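Local coordinates for soluble inorganic pyrophosphatase (Toxoplasma gondii, PDB 5WRT), which probably hydrolyses inorganic pyrophosphate to phosphate with the help of magnesium ions, as a type I (family I) soluble pyrophosphatase, at residues P34-G39 and L45-V50; R83-T88 and R192-P197; L145-I148 and L153-K156. All blocks are in the same frame, centred on the assembly; numbering follows the deposited sequence.

Interaction 1: residues P34-G39 and L45-V50; sequences PLFPNG and LLFNMV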
ATOM      1  N   PRO A  34       6.229  18.248 -25.577  1.00 32.85           N
ATOM      2  CA  PRO A  34       5.990  19.499 -24.852  1.00 29.52           C
ATOM      3  C   PRO A  34       5.309  19.235 -23.520  1.00 27.69           C
ATOM      4  O   PRO A  34       4.440  18.368 -23.406  1.00 26.95           O
ATOM      5  CB  PRO A  34       5.085  20.294 -25.801  1.00 28.75           C
ATOM      6  CG  PRO A  34       4.415  19.255 -26.633  1.00 32.24           C
ATOM      7  CD  PRO A  34       5.428  18.160 -26.811  1.00 32.94           C
ATOM      8  N   LEU A  35       5.733  19.981 -22.498  1.00 27.14           N
ATOM      9  CA  LEU A  35       5.100  19.856 -21.190  1.00 25.88           C
ATOM     10  C   LEU A  35       3.650  20.326 -21.231  1.00 26.82           C
ATOM     11  O   LEU A  35       2.779  19.726 -20.593  1.00 25.93           O
ATOM     12  CB  LEU A  35       5.890  20.643 -20.145  1.00 25.99           C
ATOM     13  CG  LEU A  35       5.255  20.718 -18.755  1.00 25.27           C
ATOM     14  CD1 LEU A  35       5.043  19.324 -18.186  1.00 23.17           C
ATOM     15  CD2 LEU A  35       6.103  21.561 -17.818  1.00 24.80           C
ATOM     16  N   PHE A  36       3.373  21.391 -21.985  1.00 26.25           N
ATOM     17  CA  PHE A  36       2.021  21.923 -22.134  1.00 27.02           C
ATOM     18  C   PHE A  36       1.478  21.567 -23.511  1.00 28.51           C
ATOM     19  O   PHE A  36       1.871  22.188 -24.511  1.00 30.83           O
ATOM     20  CB  PHE A  36       2.000  23.439 -21.926  1.00 27.17           C
ATOM     21  CG  PHE A  36       2.578  23.883 -20.613  1.00 26.93           C
ATOM     22  CD1 PHE A  36       1.847  23.759 -19.444  1.00 25.31           C
ATOM     23  CD2 PHE A  36       3.846  24.437 -20.549  1.00 26.91           C
ATOM     24  CE1 PHE A  36       2.372  24.172 -18.234  1.00 25.86           C
ATOM     25  CE2 PHE A  36       4.376  24.852 -19.342  1.00 26.78           C
ATOM     26  CZ  PHE A  36       3.636  24.719 -18.183  1.00 25.28           C
ATOM     27  N   PRO A  37       0.584  20.583 -23.622  1.00 27.01           N
ATOM     28  CA  PRO A  37       0.107  20.179 -24.956  1.00 29.06           C
ATOM     29  C   PRO A  37      -0.643  21.276 -25.698  1.00 32.04           C
ATOM     30  O   PRO A  37      -0.662  21.263 -26.934  1.00 34.98           O
ATOM     31  CB  PRO A  37      -0.793  18.971 -24.658  1.00 27.97           C
ATOM     32  CG  PRO A  37      -1.152  19.097 -23.211  1.00 28.61           C
ATOM     33  CD  PRO A  37       0.016  19.752 -22.548  1.00 25.78           C
ATOM     34  N   ASN A  38      -1.259  22.227 -24.991  1.00 30.20           N
ATOM     35  CA  ASN A  38      -1.901  23.377 -25.620  1.00 30.17           C
ATOM     36  C   ASN A  38      -1.336  24.690 -25.087  1.00 29.66           C
ATOM     37  O   ASN A  38      -2.059  25.680 -24.965  1.00 30.54           O
ATOM     38  CB  ASN A  38      -3.418  23.347 -25.428  1.00 29.48           C
ATOM     39  CG  ASN A  38      -4.012  21.966 -25.607  1.00 32.03           C
ATOM     40  OD1 ASN A  38      -3.529  21.164 -26.403  1.00 34.62           O
ATOM     41  ND2 ASN A  38      -5.077  21.684 -24.865  1.00 34.25           N
ATOM     42  N   GLY A  39      -0.049  24.715 -24.771  1.00 28.43           N
ATOM     43  CA  GLY A  39       0.590  25.923 -24.303  1.00 27.05           C
ATOM     44  C   GLY A  39       0.246  26.247 -22.860  1.00 28.64           C
ATOM     45  O   GLY A  39      -0.697  25.719 -22.272  1.00 28.03           O
ATOM     46  N   LEU A  45      -5.773  24.442 -17.508  1.00 27.91           N
ATOM     47  CA  LEU A  45      -4.362  24.199 -17.760  1.00 27.68           C
ATOM     48  C   LEU A  45      -4.083  22.703 -17.809  1.00 27.16           C
ATOM     49  O   LEU A  45      -4.428  21.962 -16.883  1.00 25.55           O
ATOM     50  CB  LEU A  45      -3.524  24.862 -16.672  1.00 25.56           C
ATOM     51  CG  LEU A  45      -2.009  24.725 -16.767  1.00 27.79           C
ATOM     52  CD1 LEU A  45      -1.469  25.371 -18.035  1.00 27.27           C
ATOM     53  CD2 LEU A  45      -1.388  25.338 -15.536  1.00 27.31           C
ATOM     54  N   LEU A  46      -3.464  22.260 -18.899  1.00 27.21           N
ATOM     55  CA  LEU A  46      -3.155  20.856 -19.118  1.00 26.96           C
ATOM     56  C   LEU A  46      -1.650  20.646 -19.155  1.00 26.46           C
ATOM     57  O   LEU A  46      -0.915  21.442 -19.748  1.00 26.02           O
ATOM     58  CB  LEU A  46      -3.779  20.353 -20.423  1.00 29.02           C
ATOM     59  CG  LEU A  46      -5.306  20.285 -20.453  1.00 28.71           C
ATOM     60  CD1 LEU A  46      -5.792  19.662 -21.752  1.00 29.76           C
ATOM     61  CD2 LEU A  46      -5.824  19.505 -19.254  1.00 26.67           C
ATOM     62  N   PHE A  47      -1.199  19.572 -18.516  1.00 26.40           N
ATOM     63  CA  PHE A  47       0.182  19.127 -18.587  1.00 25.43           C
ATOM     64  C   PHE A  47       0.185  17.749 -19.228  1.00 25.86           C
ATOM     65  O   PHE A  47      -0.726  16.950 -18.993  1.00 26.19           O
ATOM     66  CB  PHE A  47       0.846  19.031 -17.205  1.00 23.98           C
ATOM     67  CG  PHE A  47       0.791  20.298 -16.397  1.00 24.13           C
ATOM     68  CD1 PHE A  47      -0.374  20.677 -15.752  1.00 24.07           C
ATOM     69  CD2 PHE A  47       1.918  21.094 -16.260  1.00 24.69           C
ATOM     70  CE1 PHE A  47      -0.419  21.833 -14.997  1.00 24.34           C
ATOM     71  CE2 PHE A  47       1.878  22.250 -15.507  1.00 24.48           C
ATOM     72  CZ  PHE A  47       0.708  22.620 -14.874  1.00 23.60           C
ATOM     73  N   ASN A  48       1.203  17.462 -20.028  1.00 24.14           N
ATOM     74  CA  ASN A  48       1.338  16.121 -20.572  1.00 25.39           C
ATOM     75  C   ASN A  48       2.012  15.215 -19.553  1.00 24.65           C
ATOM     76  O   ASN A  48       2.937  15.624 -18.846  1.00 23.69           O
ATOM     77  CB  ASN A  48       2.121  16.132 -21.885  1.00 25.79           C
ATOM     78  CG  ASN A  48       1.212  16.128 -23.101  1.00 27.70           C
ATOM     79  OD1 ASN A  48       0.118  15.562 -23.071  1.00 27.61           O
ATOM     80  ND2 ASN A  48       1.669  16.743 -24.183  1.00 28.54           N
ATOM     81  N   MET A  49       1.523  13.983 -19.468  1.00 24.68           N
ATOM     82  CA  MET A  49       2.073  12.976 -18.576  1.00 24.56           C
ATOM     83  C   MET A  49       2.545  11.793 -19.402  1.00 25.92           C
ATOM     84  O   MET A  49       1.786  11.261 -20.219  1.00 27.07           O
ATOM     85  CB  MET A  49       1.031  12.524 -17.549  1.00 23.36           C
ATOM     86  CG  MET A  49       1.327  11.167 -16.923  1.00 22.65           C
ATOM     87  SD  MET A  49       0.008  10.609 -15.825  1.00 23.71           S
ATOM     88  CE  MET A  49       0.790   9.202 -15.035  1.00 22.25           C
ATOM     89  N   VAL A  50       3.795  11.393 -19.197  1.00 23.72           N
ATOM     90  CA  VAL A  50       4.327  10.179 -19.802  1.00 24.42           C
ATOM     91  C   VAL A  50       4.077   9.048 -18.815  1.00 24.07           C
ATOM     92  O   VAL A  50       4.653   9.023 -17.724  1.00 23.52           O
ATOM     93  CB  VAL A  50       5.818  10.316 -20.137  1.00 24.85           C
ATOM     94  CG1 VAL A  50       6.379   8.985 -20.621  1.00 25.70           C
ATOM     95  CG2 VAL A  50       6.030  11.401 -21.183  1.00 25.31           C
TER
HETATM   96  O   HOH W   1      -1.418  22.731 -22.185  1.00 27.49           O

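Interaction 2: residues R83-T88 and R192-P197; sequences REYAST and RWYKLP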
ATOM      1  N   ARG A  83      13.897  -5.228 -11.537  1.00 40.55           N
ATOM      2  CA  ARG A  83      13.425  -4.683 -10.272  1.00 40.08           C
ATOM      3  C   ARG A  83      11.925  -4.429 -10.340  1.00 37.17           C
ATOM      4  O   ARG A  83      11.428  -3.849 -11.311  1.00 35.85           O
ATOM      5  CB  ARG A  83      14.170  -3.397  -9.908  1.00 38.88           C
ATOM      6  CG  ARG A  83      13.505  -2.598  -8.793  1.00 40.01           C
ATOM      7  CD  ARG A  83      14.306  -1.363  -8.404  1.00 39.20           C
ATOM      8  NE  ARG A  83      15.417  -1.706  -7.519  1.00 43.64           N
ATOM      9  CZ  ARG A  83      16.693  -1.424  -7.763  1.00 47.67           C
ATOM     10  NH1 ARG A  83      17.034  -0.780  -8.870  1.00 45.60           N
ATOM     11  NH2 ARG A  83      17.629  -1.784  -6.893  1.00 47.91           N
ATOM     12  N   GLU A  84      11.215  -4.865  -9.306  1.00 35.36           N
ATOM     13  CA  GLU A  84       9.802  -4.576  -9.123  1.00 35.36           C
ATOM     14  C   GLU A  84       9.616  -3.867  -7.790  1.00 34.37           C
ATOM     15  O   GLU A  84      10.431  -4.014  -6.874  1.00 35.35           O
ATOM     16  CB  GLU A  84       8.952  -5.852  -9.135  1.00 34.05           C
ATOM     17  CG  GLU A  84       8.979  -6.639 -10.429  1.00 37.10           C
ATOM     18  CD  GLU A  84       7.995  -7.795 -10.411  1.00 38.21           C
ATOM     19  OE1 GLU A  84       7.347  -8.008  -9.361  1.00 36.45           O
ATOM     20  OE2 GLU A  84       7.870  -8.492 -11.441  1.00 38.01           O
ATOM     21  N   TYR A  85       8.545  -3.086  -7.687  1.00 31.51           N
ATOM     22  CA  TYR A  85       8.132  -2.613  -6.376  1.00 31.33           C
ATOM     23  C   TYR A  85       7.596  -3.783  -5.560  1.00 31.71           C
ATOM     24  O   TYR A  85       7.081  -4.764  -6.104  1.00 31.69           O
ATOM     25  CB  TYR A  85       7.071  -1.519  -6.502  1.00 29.89           C
ATOM     26  CG  TYR A  85       7.617  -0.201  -7.006  1.00 29.09           C
ATOM     27  CD1 TYR A  85       8.770   0.348  -6.459  1.00 31.16           C
ATOM     28  CD2 TYR A  85       6.982   0.493  -8.027  1.00 28.21           C
ATOM     29  CE1 TYR A  85       9.276   1.549  -6.912  1.00 30.23           C
ATOM     30  CE2 TYR A  85       7.480   1.698  -8.488  1.00 28.82           C
ATOM     31  CZ  TYR A  85       8.628   2.220  -7.928  1.00 30.58           C
ATOM     32  OH  TYR A  85       9.133   3.418  -8.381  1.00 32.58           O
ATOM     33  N   ALA A  86       7.720  -3.674  -4.237  1.00 30.44           N
ATOM     34  CA  ALA A  86       7.234  -4.737  -3.368  1.00 30.02           C
ATOM     35  C   ALA A  86       5.716  -4.834  -3.371  1.00 29.31           C
ATOM     36  O   ALA A  86       5.172  -5.875  -2.990  1.00 29.38           O
ATOM     37  CB  ALA A  86       7.739  -4.524  -1.940  1.00 31.08           C
ATOM     38  N   SER A  87       5.024  -3.780  -3.796  1.00 28.41           N
ATOM     39  CA  SER A  87       3.572  -3.739  -3.796  1.00 26.92           C
ATOM     40  C   SER A  87       3.073  -3.228  -5.139  1.00 26.98           C
ATOM     41  O   SER A  87       3.774  -2.497  -5.845  1.00 27.64           O
ATOM     42  CB  SER A  87       3.043  -2.849  -2.668  1.00 27.48           C
ATOM     43  OG  SER A  87       3.240  -3.466  -1.408  1.00 28.00           O
ATOM     44  N   THR A  88       1.857  -3.637  -5.491  1.00 26.28           N
ATOM     45  CA  THR A  88       1.233  -3.152  -6.714  1.00 27.08           C
ATOM     46  C   THR A  88       0.809  -1.695  -6.556  1.00 25.99           C
ATOM     47  O   THR A  88       0.244  -1.301  -5.531  1.00 25.67           O
ATOM     48  CB  THR A  88       0.026  -4.021  -7.075  1.00 28.22           C
ATOM     49  OG1 THR A  88       0.465  -5.349  -7.390  1.00 28.51           O
ATOM     50  CG2 THR A  88      -0.716  -3.450  -8.269  1.00 26.16           C
ATOM     51  N   ARG A 192       4.457   6.121   1.485  1.00 24.49           N
ATOM     52  CA  ARG A 192       5.089   6.134   2.801  1.00 26.00           C
ATOM     53  C   ARG A 192       5.692   4.775   3.137  1.00 27.41           C
ATOM     54  O   ARG A 192       6.769   4.699   3.740  1.00 27.99           O
ATOM     55  CB  ARG A 192       4.082   6.544   3.877  1.00 25.48           C
ATOM     56  CG  ARG A 192       4.721   6.838   5.232  1.00 26.24           C
ATOM     57  CD  ARG A 192       3.806   6.466   6.391  1.00 25.16           C
ATOM     58  NE  ARG A 192       2.553   7.214   6.375  1.00 27.53           N
ATOM     59  CZ  ARG A 192       2.396   8.426   6.902  1.00 27.72           C
ATOM     60  NH1 ARG A 192       3.416   9.034   7.493  1.00 26.56           N
ATOM     61  NH2 ARG A 192       1.215   9.026   6.840  1.00 25.24           N
ATOM     62  N   TRP A 193       5.022   3.690   2.743  1.00 25.19           N
ATOM     63  CA  TRP A 193       5.346   2.357   3.229  1.00 25.92           C
ATOM     64  C   TRP A 193       6.035   1.459   2.208  1.00 26.29           C
ATOM     65  O   TRP A 193       6.565   0.414   2.599  1.00 27.84           O
ATOM     66  CB  TRP A 193       4.068   1.656   3.719  1.00 24.93           C
ATOM     67  CG  TRP A 193       3.499   2.238   4.979  1.00 25.70           C
ATOM     68  CD1 TRP A 193       2.454   3.112   5.081  1.00 24.99           C
ATOM     69  CD2 TRP A 193       3.937   1.979   6.318  1.00 26.97           C
ATOM     70  NE1 TRP A 193       2.219   3.417   6.400  1.00 25.08           N
ATOM     71  CE2 TRP A 193       3.116   2.734   7.181  1.00 26.61           C
ATOM     72  CE3 TRP A 193       4.945   1.184   6.873  1.00 27.80           C
ATOM     73  CZ2 TRP A 193       3.272   2.719   8.566  1.00 27.10           C
ATOM     74  CZ3 TRP A 193       5.098   1.169   8.248  1.00 29.35           C
ATOM     75  CH2 TRP A 193       4.266   1.932   9.078  1.00 28.18           C
ATOM     76  N   TYR A 194       6.051   1.825   0.923  1.00 27.84           N
ATOM     77  CA  TYR A 194       6.399   0.847  -0.108  1.00 29.82           C
ATOM     78  C   TYR A 194       7.869   0.433  -0.097  1.00 31.09           C
ATOM     79  O   TYR A 194       8.214  -0.571  -0.729  1.00 31.37           O
ATOM     80  CB  TYR A 194       6.019   1.371  -1.496  1.00 27.63           C
ATOM     81  CG  TYR A 194       6.964   2.394  -2.080  1.00 28.03           C
ATOM     82  CD1 TYR A 194       7.162   3.619  -1.460  1.00 29.12           C
ATOM     83  CD2 TYR A 194       7.648   2.137  -3.261  1.00 29.28           C
ATOM     84  CE1 TYR A 194       8.020   4.560  -1.997  1.00 28.91           C
ATOM     85  CE2 TYR A 194       8.508   3.070  -3.806  1.00 29.79           C
ATOM     86  CZ  TYR A 194       8.691   4.282  -3.170  1.00 31.53           C
ATOM     87  OH  TYR A 194       9.546   5.217  -3.708  1.00 33.17           O
ATOM     88  N   LYS A 195       8.741   1.162   0.593  1.00 32.35           N
ATOM     89  CA  LYS A 195      10.145   0.782   0.661  1.00 33.34           C
ATOM     90  C   LYS A 195      10.522   0.168   2.006  1.00 34.48           C
ATOM     91  O   LYS A 195      11.711  -0.024   2.279  1.00 34.51           O
ATOM     92  CB  LYS A 195      11.033   1.991   0.366  1.00 33.38           C
ATOM     93  CG  LYS A 195      10.975   2.488  -1.069  1.00 34.82           C
ATOM     94  CD  LYS A 195      11.811   3.754  -1.225  1.00 37.02           C
ATOM     95  CE  LYS A 195      12.269   3.935  -2.677  1.00 39.68           C
ATOM     96  NZ  LYS A 195      13.627   4.567  -2.804  1.00 40.22           N
ATOM     97  N   LEU A 196       9.540  -0.132   2.855  1.00 30.99           N
ATOM     98  CA  LEU A 196       9.834  -0.858   4.088  1.00 32.72           C
ATOM     99  C   LEU A 196      10.363  -2.262   3.825  1.00 35.14           C
ATOM    100  O   LEU A 196      11.350  -2.653   4.472  1.00 35.30           O
ATOM    101  CB  LEU A 196       8.602  -0.889   4.997  1.00 31.99           C
ATOM    102  CG  LEU A 196       8.903  -1.397   6.412  1.00 33.18           C
ATOM    103  CD1 LEU A 196       9.638  -0.336   7.220  1.00 33.46           C
ATOM    104  CD2 LEU A 196       7.634  -1.837   7.127  1.00 29.25           C
ATOM    105  N   PRO A 197       9.777  -3.071   2.934  1.00 34.37           N
ATOM    106  CA  PRO A 197      10.348  -4.409   2.716  1.00 33.93           C
ATOM    107  C   PRO A 197      11.699  -4.380   2.026  1.00 35.57           C
ATOM    108  O   PRO A 197      12.542  -5.239   2.308  1.00 36.73           O
ATOM    109  CB  PRO A 197       9.291  -5.113   1.850  1.00 30.94           C
ATOM    110  CG  PRO A 197       8.065  -4.262   1.937  1.00 30.77           C
ATOM    111  CD  PRO A 197       8.556  -2.873   2.133  1.00 31.42           C
TER
HETATM  112  O   HOH W   2       8.932   5.990  -6.870  1.00 32.19           O
HETATM  113  O   HOH W   3       8.956  -1.185  -3.218  1.00 29.06           O

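Interaction 3: residues L145-I148 and L153-K156; sequences LAMI and LDWK. With MG (magnesium ion), chain C.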
ATOM      1  N   LEU A 145       1.943  15.701  -2.998  1.00 21.77           N
ATOM      2  CA  LEU A 145       2.445  15.239  -1.711  1.00 22.31           C
ATOM      3  C   LEU A 145       3.962  15.373  -1.707  1.00 22.22           C
ATOM      4  O   LEU A 145       4.625  14.971  -2.668  1.00 22.97           O
ATOM      5  CB  LEU A 145       2.039  13.787  -1.453  1.00 21.12           C
ATOM      6  CG  LEU A 145       0.559  13.522  -1.177  1.00 21.16           C
ATOM      7  CD1 LEU A 145       0.199  12.085  -1.517  1.00 20.77           C
ATOM      8  CD2 LEU A 145       0.231  13.826   0.275  1.00 21.79           C
ATOM      9  N   ALA A 146       4.507  15.940  -0.631  1.00 22.93           N
ATOM     10  CA  ALA A 146       5.941  16.209  -0.537  1.00 24.64           C
ATOM     11  C   ALA A 146       6.604  15.074   0.235  1.00 26.49           C
ATOM     12  O   ALA A 146       6.936  15.195   1.415  1.00 28.36           O
ATOM     13  CB  ALA A 146       6.192  17.559   0.124  1.00 26.22           C
ATOM     14  N   MET A 147       6.814  13.956  -0.454  1.00 27.55           N
ATOM     15  CA  MET A 147       7.466  12.812   0.166  1.00 28.94           C
ATOM     16  C   MET A 147       8.963  13.074   0.297  1.00 30.24           C
ATOM     17  O   MET A 147       9.594  13.634  -0.604  1.00 29.38           O
ATOM     18  CB  MET A 147       7.189  11.543  -0.642  1.00 27.61           C
ATOM     19  CG  MET A 147       7.469  10.249   0.112  1.00 31.71           C
ATOM     20  SD  MET A 147       7.847   8.835  -0.942  1.00 35.59           S
ATOM     21  CE  MET A 147       9.442   9.291  -1.598  1.00 31.64           C
ATOM     22  N   ILE A 148       9.523  12.680   1.437  1.00 28.49           N
ATOM     23  CA  ILE A 148      10.951  12.796   1.711  1.00 32.13           C
ATOM     24  C   ILE A 148      11.538  11.392   1.761  1.00 33.54           C
ATOM     25  O   ILE A 148      11.237  10.616   2.677  1.00 32.27           O
ATOM     26  CB  ILE A 148      11.224  13.554   3.017  1.00 33.63           C
ATOM     27  CG1 ILE A 148      10.499  14.902   3.016  1.00 32.83           C
ATOM     28  CG2 ILE A 148      12.718  13.758   3.208  1.00 34.06           C
ATOM     29  CD1 ILE A 148      10.907  15.810   1.882  1.00 31.89           C
ATOM     30  N   LEU A 153      13.849  15.336  -1.558  1.00 28.80           N
ATOM     31  CA  LEU A 153      12.466  15.738  -1.779  1.00 28.34           C
ATOM     32  C   LEU A 153      11.943  15.046  -3.032  1.00 26.91           C
ATOM     33  O   LEU A 153      12.462  15.265  -4.132  1.00 26.92           O
ATOM     34  CB  LEU A 153      12.369  17.256  -1.904  1.00 28.83           C
ATOM     35  CG  LEU A 153      11.011  17.859  -2.270  1.00 29.83           C
ATOM     36  CD1 LEU A 153       9.920  17.359  -1.335  1.00 26.89           C
ATOM     37  CD2 LEU A 153      11.096  19.377  -2.231  1.00 28.53           C
ATOM     38  N   ASP A 154      10.922  14.209  -2.871  1.00 25.19           N
ATOM     39  CA  ASP A 154      10.383  13.400  -3.962  1.00 25.07           C
ATOM     40  C   ASP A 154       8.889  13.687  -4.074  1.00 22.76           C
ATOM     41  O   ASP A 154       8.056  12.957  -3.533  1.00 22.06           O
ATOM     42  CB  ASP A 154      10.674  11.909  -3.716  1.00 25.26           C
ATOM     43  CG  ASP A 154      10.233  11.026  -4.865  1.00 23.84           C
ATOM     44  OD1 ASP A 154       9.968  11.556  -5.964  1.00 24.97           O
ATOM     45  OD2 ASP A 154      10.157   9.797  -4.671  1.00 22.37           O
ATOM     46  N   TRP A 155       8.559  14.768  -4.782  1.00 22.80           N
ATOM     47  CA  TRP A 155       7.166  15.152  -4.971  1.00 21.96           C
ATOM     48  C   TRP A 155       6.394  14.058  -5.695  1.00 21.42           C
ATOM     49  O   TRP A 155       6.902  13.420  -6.621  1.00 21.40           O
ATOM     50  CB  TRP A 155       7.069  16.446  -5.779  1.00 22.03           C
ATOM     51  CG  TRP A 155       7.482  17.690  -5.063  1.00 23.35           C
ATOM     52  CD1 TRP A 155       8.665  18.351  -5.194  1.00 24.31           C
ATOM     53  CD2 TRP A 155       6.703  18.442  -4.124  1.00 22.84           C
ATOM     54  NE1 TRP A 155       8.677  19.464  -4.391  1.00 25.33           N
ATOM     55  CE2 TRP A 155       7.485  19.541  -3.721  1.00 24.50           C
ATOM     56  CE3 TRP A 155       5.422  18.289  -3.582  1.00 22.87           C
ATOM     57  CZ2 TRP A 155       7.031  20.485  -2.801  1.00 24.28           C
ATOM     58  CZ3 TRP A 155       4.972  19.229  -2.668  1.00 23.19           C
ATOM     59  CH2 TRP A 155       5.777  20.310  -2.286  1.00 23.94           C
ATOM     60  N   LYS A 156       5.151  13.851  -5.273  1.00 22.14           N
ATOM     61  CA  LYS A 156       4.191  13.032  -6.006  1.00 20.81           C
ATOM     62  C   LYS A 156       3.018  13.942  -6.357  1.00 21.33           C
ATOM     63  O   LYS A 156       2.138  14.183  -5.525  1.00 21.00           O
ATOM     64  CB  LYS A 156       3.750  11.819  -5.191  1.00 20.21           C
ATOM     65  CG  LYS A 156       4.900  10.957  -4.694  1.00 20.58           C
ATOM     66  CD  LYS A 156       5.741  10.444  -5.853  1.00 20.88           C
ATOM     67  CE  LYS A 156       6.899   9.588  -5.360  1.00 23.12           C
ATOM     68  NZ  LYS A 156       7.980   9.455  -6.378  1.00 22.42           N
TER
HETATM   69 MG    MG C 401      10.605  11.907  -7.824  1.00 24.45          MG
HETATM   70  O   HOH W   4       9.275  13.834  -7.803  1.00 21.47           O
HETATM   71  O   HOH W   5      11.649  10.093  -7.768  1.00 21.83           O
HETATM   72  O   HOH W   6      11.038  12.559  -9.902  1.00 25.56           O

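Interaction 1: residues P34-G39 and L45-V50
Asn48 grips the 34-39 loop through both its backbone and its side chain. Its N donates to Leu35 O at 2.8 Å, and the bond is nearly straight at 166°. Its side-chain ND2 adds a weak bond of 3.3 Å to Pro34 O. Beside the first bond, Phe47 CA makes a CA-H...O contact with the same Leu35 O. A water extends the polar link: it accepts from Asn38 N and donates to Gly39 O and to Leu46 O, the last at 2.8 Å. Gly39 N also bonds back to Phe36 O, which closes a turn in the loop.

The apolar contacts centre on two phenylalanines. The two side chains run side by side and point the same way, but their rings meet obliquely, planes at 46°. Phe36 CE1 comes 3.4 Å from Phe47 CE2. A chi1 of 174° turns the end of Leu35 back toward the strand, bringing CD1 to the edge of the Phe47 ring. Leu45 CD1 reaches Phe36 CD1 at 3.9 Å, and Pro37 CG meets Leu46 CB at 4.0 Å.

Van der Waals packing sets Pro37 on the Asn48 amide, CB to ND2 at 3.4 Å.

The loop thus folds against the start of strand 47-53. Helix 214-232 meets this cluster through Tyr222, Val221 and His225. Strand 136-149 pairs with strand 47-53 and packs Pro138 on Pro37 and Leu46.

Interaction 2: residues R83-T88 and R192-P197
Tyr194 meets Tyr85 near the end of helix 183-193, in a type I turn that starts at Trp193 and is closed by Leu196 N bonding to Trp193 O. The CB of Tyr194 does not point at Tyr85, but chi1 at 78° swings the ring so that its edge reaches the Tyr85 face. The pair is offset edge-to-face, with planes at 75° and centroids 5.4 Å apart. The touching atoms are Tyr194 CE2 and Tyr85 CE1, at 3.5 Å.

Two waters bridge from Tyr194. One lies 3.0 Å from Tyr85 OH and makes a weaker bond of 3.3 Å with Tyr194 OH. The other donates to Tyr194 O at 2.7 Å and accepts from Ala86 N, joining the two backbones.

Lys195 CG covers one face of the Tyr194 ring, and Lys195 is the N-cap of helix 196-199. Pro197 then sets its ring against the methyl of Ala86, CG to CB at 3.9 Å.

Nearby, Ser87 and Thr88 bond to the second subunit, and Pro197 packs on its Asn56. The Tyr85 side chain is about 6 Å from a bound magnesium ion, and that of Tyr194 about 5 Å from that of Asp154. The edge-to-face tyrosine pair thus lies between the magnesium site and the dimer interface of this family I pyrophosphatase.

Interaction 3: residues L145-I148 and L153-K156
Leu145 and Lys156 pair firmly at one end of this antiparallel contact. Leu145 N donates to Lys156 O at 3.0 Å, and Lys156 N returns a bond of 2.9 Å to Leu145 O in the carbonyl plane. Asp154 N bonds to Met147 O at 2.7 Å. One bond is weak: Met147 N to Asp154 O, at 3.5 Å and bent to 126°.

On one face, Ala146 CB rests over the six-membered ring of Trp155 in a CH-pi contact, 3.8 Å from its centroid. Leu153 CD1 covers the same ring face and also meets Ile148 CD1, so this side is closely packed and apolar.

The other face is packed too. Met147 lies alongside Asp154, pointing the same way, with CE 3.2 Å from OD2. The looser part is the water around the metal. A chi1 of -176° swings the Asp154 carboxylate to the magnesium ion, where OD1 binds at 2.0 Å. Three waters also coordinate it, and one donates to Trp155 O. Asp117 and Asp122 complete the site. Lys156 NZ forms a salt bridge to Asp154 OD2 at 2.8 Å and also bonds to Asp122 OD2 and Tyr93 OH, which probably steadies both carboxylates.

Strand 204-212 pairs with strand 136-149 of this hairpin. Strand 115-125, with Asp117 and Asp122, runs parallel to strand 152-161. Helix 183-193 packs on Leu145, Met147 and Lys156, and helix 214-232 on Trp155.

Overall arrangement
Interactions 1 and 3 both reach the mixed sheet at the core of the pyrophosphatase domain, through the neighbouring strands 47-53 and 136-149. Their centres are about 21 Å apart. Interaction 1 comes first along the chain and settles the preceding loop on this sheet. Interaction 2 lies on the opposite side of the chain's centre from interaction 1, their centres about 29 Å apart. It closes a long loop, and interaction 3 is nested inside it. The centres of interactions 2 and 3 are about 16 Å apart, with nearest atoms about 4 Å apart. Interaction 3 supplies a magnesium ligand, while interaction 2 connects the surroundings of the metal site with the subunit interface.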